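Local coordinates for protein blue-light receptor of the BLUF-family (Rhodobacter sphaeroides, PDB 2BYC) that probably works as a blue-light photoreceptor, binding a flavin (modelled here as flavin mononucleotide) in a BLUF domain and serving in light signalling, at residues A[3-8]-A[83-88]; A[9-14]-A[49-54]; A[41-46]-A[95-100]. All blocks are in the same frame, centred on the assembly; numbering follows the deposited sequence.

Contact 1: residues A[3-8]-A[83-88]; sequences DELVSL and EPITAR
The carbonyl O of Glu83 is gripped twice from the 3-8 side: Ser7 N donates to Glu83 O at 2.8 Å, lying in the carbonyl plane, and the CA-H of Val6 leans on the same oxygen, with Val6 CA at 3.3 Å from Glu83 O. Glu83 N answers Ser7 O at 2.9 Å, closing a hydrogen-bonded antiparallel pair. The last rung is the straightest, Ile85 N to Leu5 O at 2.8 Å with 169° at the hydrogen. Pro84 fits between these rungs because it stands in a non-hydrogen-bonded pair with Val6, where an N-H is not needed by the partner strand. In the ferredoxin-like BLUF fold this is where strand 77-84 leaves strand 5-14, a central strand whose other edge is taken by strand 49-55. Around this last bond side chains add to the hold. Ile85 holds CG1 in the crowded position between backbone N and carbonyl carbon (chi1 50°), so that the chain crosses Leu5 obliquely, with Leu5 CG 3.7 Å from Ile85 CG1. Leu5 then sends CD1 over one face of the Arg88 guanidinium, 3.8 Å above its plane and toward its rim. That face suits an apolar methyl, since the N-H groups point outward in the plane, where Thr40 OG1 and Gly38 O accept from Arg88. Glu83, reaching out in extended form, forms a salt bridge with Arg89.

Contact 2: residues A[9-14]-A[49-54]; sequences TYRSRV and HFVQTI. With FMN (flavin mononucleotide), chain C.
His49, Tyr10 and Phe50 carry this antiparallel pairing, and they point to both faces of the sheet. On the face of Thr9, Arg11 and Val51, the imidazole of His49 lies beside the Arg11 side chain, with Arg11 NH1 3.1 Å above one ring face and displaced toward the rim. His49 ND1 also makes a weak bond to Ser12 O at 3.3 Å, an oxygen already held by Phe50 N at 2.8 Å. With Arg13 coming in obliquely as well, the two guanidinium charges would probably disfavour a second proton on the imidazole. On the other face, Tyr10 and Gln52 run side by side in a hydrogen-bonded pair. Tyr10 keeps CG in the crowded position between backbone N and carbonyl carbon (chi1 72°); its ring stands 84° to the Gln52 amide, and Tyr10 OH donates to Gln52 OE1 at 2.6 Å from above the carbonyl plane. Together with the two bonds from NE2 this probably sets the amide's rotation: Gln52 NE2 donates to FMN N5 at 3.1 Å and to FMN O4 at 3.0 Å. A glutamine suits the place because one flat group both accepts and donates. Phe50 is sandwiched: the flavin methyl C7M sits 3.1 Å above one face and Val14 CG2 makes a CH-pi contact on the opposite one, while Ser12 OG, bonded to His74, meets the ring edge. Helix 58-69 packs Ile68 on Tyr10 and Gln52, helix 120-131 touches Thr9 and Thr53 across the sheet, and strands 77-84 and 40-45 flank the pair.

Contact 3: residues A[41-46]-A[95-100]; sequences GILLYN and MRIVSR
Leu43 and Ile97 point to the flavin side of the sheet, whereas Ile42, Leu44, Arg96 and Val98 point to the other, as a parallel pairing in direct register requires. Its bonds run alternately: Leu43 N to Arg96 O at 2.8 Å, then Val98 N to Leu43 O at 2.7 Å, both nearly along the C=O axis. At one end Met95 folds back, bent at chi2 and chi3, with chi2 at a strained 29°. Its SD comes 3.4 Å from Ile42 N, and its CE lies 3.5 Å from Gly41 C; the backbone angles of Gly41 would press any CB against the carbonyl O of the residue before, and that CB would also sit tight against Met95 CE, so only glycine fits here. An alanine at Met95 would lose this thioether packing and would probably leave the Gln52 amide beside it less firmly placed. At the other end Arg100 runs alongside Tyr45, ring and guanidinium planes 66° apart, and Arg100 NE donates to Asn46 O at 3.0 Å from well above the carbonyl plane. Arg96 instead turns its extended chain away, to a salt bridge with Glu102 and a cation-pi contact with Trp93. The arrangement is that of the BLUF domain, whose parallel strand at the sheet margin follows a methionine of the flavin pocket.

All three contacts join strands of one mixed sheet, but at different depths. Contact 1 lies at the surface, while contacts 2 and 3 are buried. Contacts 1 and 2 share strand 5-14, using its two edges, and meet where Leu8 N probably bonds Ile54 O. Contacts 2 and 3 adjoin through strands 49-55 and 40-45, with Phe50 against Tyr45 and the Gln52 amide against the Met95 methyl. The chemistry follows the place: contact 1 mixes backbone rungs with charged side chains near solvent, contact 2 supplies polar and aromatic groups to the flavin pocket, and contact 3, the one parallel pairing, is mostly aliphatic with a thioether facing the pocket.

Contact 1: residues A[3-8]-A[83-88]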
loop_
_atom_site.group_PDB
_atom_site.type_symbol
_atom_site.label_atom_id
_atom_site.label_comp_id
_atom_site.label_asym_id
_atom_site.label_seq_id
_atom_site.Cartn_x
_atom_site.Cartn_y
_atom_site.Cartn_z
ATOM N N ASP A 3 -16.294 -0.174 -12.360
ATOM C CA ASP A 3 -15.887 1.189 -12.053
ATOM C C ASP A 3 -15.932 1.517 -10.567
ATOM O O ASP A 3 -15.289 2.456 -10.119
ATOM C CB ASP A 3 -16.805 2.191 -12.790
ATOM C CG ASP A 3 -16.739 2.047 -14.328
ATOM O OD1 ASP A 3 -17.691 2.496 -15.042
ATOM O OD2 ASP A 3 -15.719 1.494 -14.815
ATOM N N GLU A 4 -16.732 0.793 -9.815
ATOM C CA GLU A 4 -16.927 1.108 -8.410
ATOM C C GLU A 4 -15.539 1.224 -7.710
ATOM O O GLU A 4 -14.611 0.520 -8.087
ATOM C CB GLU A 4 -17.787 0.007 -7.790
ATOM C CG GLU A 4 -18.462 0.402 -6.492
ATOM C CD GLU A 4 -17.501 0.424 -5.257
ATOM O OE1 GLU A 4 -16.986 -0.654 -4.865
ATOM O OE2 GLU A 4 -17.258 1.501 -4.684
ATOM N N LEU A 5 -15.402 2.116 -6.727
ATOM C CA LEU A 5 -14.126 2.307 -6.072
ATOM C C LEU A 5 -13.928 1.189 -5.043
ATOM O O LEU A 5 -14.800 0.931 -4.201
ATOM C CB LEU A 5 -14.135 3.673 -5.397
ATOM C CG LEU A 5 -12.908 4.434 -4.857
ATOM C CD1 LEU A 5 -11.966 4.813 -5.950
ATOM C CD2 LEU A 5 -13.440 5.727 -4.310
ATOM N N VAL A 6 -12.763 0.569 -5.097
ATOM C CA VAL A 6 -12.394 -0.450 -4.082
ATOM C C VAL A 6 -11.064 -0.127 -3.396
ATOM O O VAL A 6 -10.348 0.680 -3.862
ATOM C CB VAL A 6 -12.356 -1.826 -4.699
ATOM C CG1 VAL A 6 -13.799 -2.308 -5.040
ATOM C CG2 VAL A 6 -11.386 -1.853 -5.897
ATOM N N SER A 7 -10.785 -0.750 -2.256
ATOM C CA SER A 7 -9.455 -0.692 -1.637
ATOM C C SER A 7 -8.961 -2.120 -1.472
ATOM O O SER A 7 -9.649 -2.914 -0.822
ATOM C CB SER A 7 -9.564 -0.020 -0.236
ATOM O OG SER A 7 -8.277 0.103 0.393
ATOM N N LEU A 8 -7.786 -2.453 -1.987
ATOM C CA LEU A 8 -7.192 -3.773 -1.703
ATOM C C LEU A 8 -5.933 -3.630 -0.895
ATOM O O LEU A 8 -5.178 -2.734 -1.175
ATOM C CB LEU A 8 -6.820 -4.441 -3.040
ATOM C CG LEU A 8 -6.340 -5.855 -3.188
ATOM C CD1 LEU A 8 -6.743 -6.064 -4.628
ATOM C CD2 LEU A 8 -4.812 -5.799 -3.142
ATOM N N GLU A 83 -12.179 -4.293 -0.519
ATOM C CA GLU A 83 -13.369 -3.691 0.043
ATOM C C GLU A 83 -13.919 -2.593 -0.800
ATOM O O GLU A 83 -13.198 -1.688 -1.154
ATOM C CB GLU A 83 -13.022 -3.138 1.464
ATOM C CG GLU A 83 -14.028 -2.162 1.979
ATOM C CD GLU A 83 -13.600 -1.417 3.209
ATOM O OE1 GLU A 83 -14.533 -0.826 3.827
ATOM O OE2 GLU A 83 -12.386 -1.340 3.512
ATOM N N PRO A 84 -15.182 -2.678 -1.169
ATOM C CA PRO A 84 -15.745 -1.514 -1.793
ATOM C C PRO A 84 -15.673 -0.334 -0.861
ATOM O O PRO A 84 -15.808 -0.483 0.379
ATOM C CB PRO A 84 -17.211 -1.885 -1.940
ATOM C CG PRO A 84 -17.235 -3.345 -2.065
ATOM C CD PRO A 84 -16.115 -3.816 -1.161
ATOM N N ILE A 85 -15.471 0.840 -1.436
ATOM C CA ILE A 85 -15.420 2.047 -0.635
ATOM C C ILE A 85 -16.146 3.228 -1.243
ATOM O O ILE A 85 -16.150 3.365 -2.413
ATOM C CB ILE A 85 -13.954 2.473 -0.374
ATOM C CG1 ILE A 85 -13.117 2.518 -1.680
ATOM C CG2 ILE A 85 -13.388 1.598 0.723
ATOM C CD1 ILE A 85 -11.716 3.255 -1.512
ATOM N N THR A 86 -16.640 4.127 -0.386
ATOM C CA THR A 86 -17.353 5.397 -0.716
ATOM C C THR A 86 -16.346 6.428 -1.221
ATOM O O THR A 86 -16.529 7.054 -2.285
ATOM C CB THR A 86 -18.094 5.915 0.596
ATOM O OG1 THR A 86 -19.256 5.103 0.840
ATOM C CG2 THR A 86 -18.518 7.402 0.541
ATOM N N ALA A 87 -15.239 6.554 -0.491
ATOM C CA ALA A 87 -14.287 7.634 -0.769
ATOM C C ALA A 87 -12.928 7.089 -0.570
ATOM O O ALA A 87 -12.779 6.276 0.281
ATOM C CB ALA A 87 -14.519 8.718 0.220
ATOM N N ARG A 88 -11.942 7.532 -1.337
ATOM C CA ARG A 88 -10.521 7.252 -1.023
ATOM C C ARG A 88 -10.066 7.603 0.401
ATOM O O ARG A 88 -10.437 8.629 0.988
ATOM C CB ARG A 88 -9.609 7.950 -2.043
ATOM C CG ARG A 88 -9.825 7.510 -3.461
ATOM C CD ARG A 88 -8.879 8.206 -4.381
ATOM N NE ARG A 88 -9.298 7.929 -5.740
ATOM C CZ ARG A 88 -8.754 7.018 -6.527
ATOM N NH1 ARG A 88 -7.748 6.279 -6.094
ATOM N NH2 ARG A 88 -9.200 6.865 -7.739
#

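Contact 2: residues A[9-14]-A[49-54]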
loop_
_atom_site.group_PDB
_atom_site.type_symbol
_atom_site.label_atom_id
_atom_site.label_comp_id
_atom_site.label_asym_id
_atom_site.label_seq_id
_atom_site.Cartn_x
_atom_site.Cartn_y
_atom_site.Cartn_z
ATOM N N THR A 9 -5.717 -4.507 0.085
ATOM C CA THR A 9 -4.487 -4.465 0.871
ATOM C C THR A 9 -3.978 -5.891 0.854
ATOM O O THR A 9 -4.770 -6.785 1.064
ATOM C CB THR A 9 -4.837 -4.161 2.350
ATOM O OG1 THR A 9 -5.326 -2.824 2.396
ATOM C CG2 THR A 9 -3.646 -4.200 3.192
ATOM N N TYR A 10 -2.668 -6.057 0.581
ATOM C CA TYR A 10 -2.010 -7.336 0.562
ATOM C C TYR A 10 -0.710 -7.193 1.343
ATOM O O TYR A 10 -0.235 -6.116 1.610
ATOM C CB TYR A 10 -1.774 -7.819 -0.921
ATOM C CG TYR A 10 -0.689 -7.018 -1.573
ATOM C CD1 TYR A 10 0.631 -7.242 -1.230
ATOM C CD2 TYR A 10 -0.972 -6.057 -2.559
ATOM C CE1 TYR A 10 1.628 -6.493 -1.776
ATOM C CE2 TYR A 10 0.045 -5.303 -3.132
ATOM C CZ TYR A 10 1.333 -5.557 -2.756
ATOM O OH TYR A 10 2.395 -4.861 -3.244
ATOM N N ARG A 11 -0.177 -8.314 1.760
ATOM C CA ARG A 11 1.076 -8.391 2.508
ATOM C C ARG A 11 1.919 -9.287 1.658
ATOM O O ARG A 11 1.377 -10.237 1.064
ATOM C CB ARG A 11 0.799 -9.113 3.822
ATOM C CG ARG A 11 1.941 -9.068 4.781
ATOM C CD ARG A 11 1.566 -9.689 6.134
ATOM N NE ARG A 11 1.492 -11.125 6.010
ATOM C CZ ARG A 11 2.420 -11.964 6.453
ATOM N NH1 ARG A 11 3.483 -11.500 7.106
ATOM N NH2 ARG A 11 2.262 -13.270 6.271
ATOM N N SER A 12 3.214 -8.964 1.542
ATOM C CA SER A 12 4.197 -9.830 0.848
ATOM C C SER A 12 5.470 -9.822 1.578
ATOM O O SER A 12 5.698 -8.946 2.403
ATOM C CB SER A 12 4.477 -9.380 -0.576
ATOM O OG SER A 12 5.037 -8.111 -0.602
ATOM N N ARG A 13 6.298 -10.828 1.292
ATOM C CA ARG A 13 7.673 -10.858 1.770
ATOM C C ARG A 13 8.581 -10.159 0.830
ATOM O O ARG A 13 8.602 -10.437 -0.370
ATOM C CB ARG A 13 8.198 -12.282 1.808
ATOM C CG ARG A 13 8.043 -12.927 3.095
ATOM C CD ARG A 13 9.399 -13.248 3.715
ATOM N NE ARG A 13 9.215 -13.426 5.160
ATOM C CZ ARG A 13 10.210 -13.484 6.035
ATOM N NH1 ARG A 13 11.479 -13.374 5.603
ATOM N NH2 ARG A 13 9.930 -13.609 7.333
ATOM N N VAL A 14 9.381 -9.294 1.401
ATOM C CA VAL A 14 10.389 -8.565 0.655
ATOM C C VAL A 14 11.379 -9.489 -0.031
ATOM O O VAL A 14 11.816 -10.448 0.544
ATOM C CB VAL A 14 11.088 -7.623 1.599
ATOM C CG1 VAL A 14 12.413 -7.246 1.112
ATOM C CG2 VAL A 14 10.205 -6.397 1.763
ATOM N N HIS A 49 8.723 -7.363 5.138
ATOM C CA HIS A 49 7.403 -7.572 4.534
ATOM C C HIS A 49 7.041 -6.232 3.883
ATOM O O HIS A 49 7.576 -5.240 4.291
ATOM C CB HIS A 49 6.391 -7.837 5.617
ATOM C CG HIS A 49 6.491 -9.224 6.166
ATOM N ND1 HIS A 49 6.248 -10.339 5.383
ATOM C CD2 HIS A 49 6.904 -9.687 7.364
ATOM C CE1 HIS A 49 6.437 -11.428 6.106
ATOM N NE2 HIS A 49 6.825 -11.056 7.315
ATOM N N PHE A 50 6.238 -6.230 2.826
ATOM C CA PHE A 50 5.528 -4.983 2.369
ATOM C C PHE A 50 4.102 -5.222 2.713
ATOM O O PHE A 50 3.618 -6.376 2.679
ATOM C CB PHE A 50 5.541 -4.979 0.855
ATOM C CG PHE A 50 6.853 -4.618 0.227
ATOM C CD1 PHE A 50 7.510 -5.506 -0.645
ATOM C CD2 PHE A 50 7.448 -3.400 0.469
ATOM C CE1 PHE A 50 8.726 -5.119 -1.284
ATOM C CE2 PHE A 50 8.648 -3.047 -0.138
ATOM C CZ PHE A 50 9.268 -3.930 -1.040
ATOM N N VAL A 51 3.417 -4.140 3.081
ATOM C CA VAL A 51 1.949 -4.141 3.158
ATOM C C VAL A 51 1.588 -3.015 2.218
ATOM O O VAL A 51 2.094 -1.944 2.334
ATOM C CB VAL A 51 1.427 -3.938 4.606
ATOM C CG1 VAL A 51 -0.065 -3.799 4.586
ATOM C CG2 VAL A 51 1.789 -5.229 5.489
ATOM N N GLN A 52 0.782 -3.329 1.207
ATOM C CA GLN A 52 0.358 -2.320 0.243
ATOM C C GLN A 52 -1.162 -2.180 0.215
ATOM O O GLN A 52 -1.859 -3.167 0.243
ATOM C CB GLN A 52 0.968 -2.559 -1.154
ATOM C CG GLN A 52 0.708 -1.359 -1.995
ATOM C CD GLN A 52 1.280 -1.485 -3.370
ATOM O OE1 GLN A 52 1.367 -2.570 -3.951
ATOM N NE2 GLN A 52 1.673 -0.371 -3.902
ATOM N N THR A 53 -1.639 -0.931 0.226
ATOM C CA THR A 53 -3.051 -0.626 0.043
ATOM C C THR A 53 -3.174 0.182 -1.219
ATOM O O THR A 53 -2.489 1.205 -1.327
ATOM C CB THR A 53 -3.513 0.264 1.147
ATOM O OG1 THR A 53 -3.520 -0.494 2.365
ATOM C CG2 THR A 53 -4.949 0.770 0.854
ATOM N N ILE A 54 -3.993 -0.263 -2.166
ATOM C CA ILE A 54 -4.225 0.545 -3.390
ATOM C C ILE A 54 -5.676 0.705 -3.507
ATOM O O ILE A 54 -6.436 -0.215 -3.135
ATOM C CB ILE A 54 -3.765 -0.213 -4.673
ATOM C CG1 ILE A 54 -4.402 -1.604 -4.686
ATOM C CG2 ILE A 54 -2.225 -0.235 -4.781
ATOM C CD1 ILE A 54 -4.032 -2.475 -5.824
HETATM N N1 FMN C . 3.890 -0.590 -9.713
HETATM C C2 FMN C . 2.897 0.349 -9.882
HETATM O O2 FMN C . 2.707 0.862 -11.010
HETATM N N3 FMN C . 2.115 0.744 -8.847
HETATM C C4 FMN C . 2.375 0.199 -7.639
HETATM O O4 FMN C . 1.661 0.484 -6.732
HETATM C C4A FMN C . 3.378 -0.756 -7.443
HETATM N N5 FMN C . 3.601 -1.288 -6.184
HETATM C C5A FMN C . 4.549 -2.304 -5.989
HETATM C C6 FMN C . 4.747 -2.866 -4.748
HETATM C C7 FMN C . 5.732 -3.834 -4.503
HETATM C C7M FMN C . 5.819 -4.548 -3.148
HETATM C C8 FMN C . 6.504 -4.253 -5.567
HETATM C C8M FMN C . 7.549 -5.347 -5.417
HETATM C C9 FMN C . 6.307 -3.704 -6.832
HETATM C C9A FMN C . 5.305 -2.708 -7.043
HETATM N N10 FMN C . 5.102 -2.126 -8.315
HETATM C C10 FMN C . 4.116 -1.163 -8.495
HETATM C "C1'" FMN C . 6.092 -2.279 -9.420
HETATM C "C2'" FMN C . 5.294 -3.017 -10.468
HETATM O "O2'" FMN C . 5.464 -4.347 -10.069
HETATM C "C3'" FMN C . 5.724 -2.796 -11.928
HETATM O "O3'" FMN C . 6.929 -3.461 -12.141
HETATM C "C4'" FMN C . 5.890 -1.356 -12.389
HETATM O "O4'" FMN C . 4.648 -0.629 -12.491
HETATM C "C5'" FMN C . 6.512 -1.352 -13.788
HETATM O "O5'" FMN C . 7.907 -1.057 -13.876
HETATM P P FMN C . 8.375 -0.722 -15.374
HETATM O O1P FMN C . 9.843 -0.270 -15.420
HETATM O O2P FMN C . 8.194 -2.037 -16.120
HETATM O O3P FMN C . 7.389 0.346 -15.779
#

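Contact 3: residues A[41-46]-A[95-100]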
loop_
_atom_site.group_PDB
_atom_site.type_symbol
_atom_site.label_atom_id
_atom_site.label_comp_id
_atom_site.label_asym_id
_atom_site.label_seq_id
_atom_site.Cartn_x
_atom_site.Cartn_y
_atom_site.Cartn_z
ATOM N N GLY A 41 -2.714 5.235 -2.901
ATOM C CA GLY A 41 -2.524 4.293 -1.819
ATOM C C GLY A 41 -1.170 4.463 -1.137
ATOM O O GLY A 41 -0.453 5.488 -1.375
ATOM N N ILE A 42 -0.817 3.470 -0.346
ATOM C CA ILE A 42 0.347 3.561 0.501
ATOM C C ILE A 42 1.063 2.188 0.468
ATOM O O ILE A 42 0.429 1.161 0.353
ATOM C CB ILE A 42 -0.019 3.992 1.993
ATOM C CG1 ILE A 42 -1.202 3.143 2.531
ATOM C CG2 ILE A 42 -0.427 5.423 2.105
ATOM C CD1 ILE A 42 -1.228 2.863 4.068
ATOM N N LEU A 43 2.381 2.220 0.584
ATOM C CA LEU A 43 3.176 1.037 0.691
ATOM C C LEU A 43 3.979 1.075 1.948
ATOM O O LEU A 43 4.723 2.035 2.215
ATOM C CB LEU A 43 4.099 1.065 -0.451
ATOM C CG LEU A 43 5.172 -0.008 -0.680
ATOM C CD1 LEU A 43 4.551 -1.380 -0.777
ATOM C CD2 LEU A 43 6.044 0.346 -1.875
ATOM N N LEU A 44 3.844 0.048 2.762
ATOM C CA LEU A 44 4.538 0.036 4.035
ATOM C C LEU A 44 5.677 -0.925 3.815
ATOM O O LEU A 44 5.455 -1.980 3.295
ATOM C CB LEU A 44 3.615 -0.411 5.211
ATOM C CG LEU A 44 2.352 0.424 5.454
ATOM C CD1 LEU A 44 1.305 0.235 4.454
ATOM C CD2 LEU A 44 1.712 -0.048 6.659
ATOM N N TYR A 45 6.862 -0.564 4.279
ATOM C CA TYR A 45 8.013 -1.377 4.077
ATOM C C TYR A 45 8.777 -1.397 5.423
ATOM O O TYR A 45 9.062 -0.338 5.938
ATOM C CB TYR A 45 8.827 -0.859 2.920
ATOM C CG TYR A 45 10.227 -1.437 2.920
ATOM C CD1 TYR A 45 10.472 -2.756 2.535
ATOM C CD2 TYR A 45 11.293 -0.652 3.360
ATOM C CE1 TYR A 45 11.777 -3.284 2.572
ATOM C CE2 TYR A 45 12.559 -1.148 3.396
ATOM C CZ TYR A 45 12.800 -2.440 3.034
ATOM O OH TYR A 45 14.125 -2.860 3.121
ATOM N N ASN A 46 9.072 -2.576 5.998
ATOM C CA ASN A 46 9.740 -2.616 7.353
ATOM C C ASN A 46 11.009 -3.382 7.245
ATOM O O ASN A 46 11.645 -3.660 8.257
ATOM C CB ASN A 46 8.849 -3.314 8.385
ATOM C CG ASN A 46 8.641 -4.810 8.083
ATOM O OD1 ASN A 46 8.062 -5.533 8.852
ATOM N ND2 ASN A 46 9.089 -5.238 6.979
ATOM N N MET A 95 1.218 6.776 -4.633
ATOM C CA MET A 95 1.764 5.698 -3.772
ATOM C C MET A 95 2.607 6.513 -2.800
ATOM O O MET A 95 3.398 7.298 -3.206
ATOM C CB MET A 95 2.552 4.668 -4.603
ATOM C CG MET A 95 2.826 3.289 -3.948
ATOM S SD MET A 95 1.526 2.929 -2.801
ATOM C CE MET A 95 0.086 2.686 -3.882
ATOM N N ARG A 96 2.337 6.433 -1.519
ATOM C CA ARG A 96 3.247 7.070 -0.567
ATOM C C ARG A 96 4.007 5.886 0.057
ATOM O O ARG A 96 3.377 4.869 0.363
ATOM C CB ARG A 96 2.514 7.839 0.510
ATOM C CG ARG A 96 3.515 8.757 1.264
ATOM C CD ARG A 96 2.819 9.411 2.360
ATOM N NE ARG A 96 3.653 10.273 3.199
ATOM C CZ ARG A 96 4.691 9.896 3.959
ATOM N NH1 ARG A 96 5.145 8.644 3.941
ATOM N NH2 ARG A 96 5.314 10.806 4.724
ATOM N N ILE A 97 5.321 5.934 0.156
ATOM C CA ILE A 97 6.007 4.800 0.810
ATOM C C ILE A 97 6.100 5.234 2.257
ATOM O O ILE A 97 6.324 6.437 2.553
ATOM C CB ILE A 97 7.372 4.491 0.246
ATOM C CG1 ILE A 97 7.916 3.281 0.991
ATOM C CG2 ILE A 97 8.293 5.671 0.284
ATOM C CD1 ILE A 97 9.126 2.673 0.432
ATOM N N VAL A 98 5.883 4.266 3.138
ATOM C CA VAL A 98 6.002 4.468 4.556
ATOM C C VAL A 98 7.067 3.447 5.037
ATOM O O VAL A 98 6.786 2.270 5.161
ATOM C CB VAL A 98 4.682 4.251 5.308
ATOM C CG1 VAL A 98 4.934 4.475 6.751
ATOM C CG2 VAL A 98 3.621 5.271 4.874
ATOM N N SER A 99 8.281 3.900 5.273
ATOM C CA SER A 99 9.390 2.974 5.579
ATOM C C SER A 99 9.505 2.648 7.060
ATOM O O SER A 99 8.655 2.965 7.825
ATOM C CB SER A 99 10.713 3.563 5.065
ATOM O OG SER A 99 10.933 4.712 5.870
ATOM N N ARG A 100 10.562 1.928 7.428
ATOM C CA ARG A 100 10.722 1.443 8.807
ATOM C C ARG A 100 10.616 2.555 9.838
ATOM O O ARG A 100 9.780 2.469 10.719
ATOM C CB ARG A 100 12.083 0.762 8.965
ATOM C CG ARG A 100 12.206 -0.301 10.059
ATOM C CD ARG A 100 13.583 -0.958 9.953
ATOM N NE ARG A 100 13.722 -1.525 8.593
ATOM C CZ ARG A 100 14.588 -1.130 7.652
ATOM N NH1 ARG A 100 15.499 -0.188 7.888
ATOM N NH2 ARG A 100 14.579 -1.715 6.465
#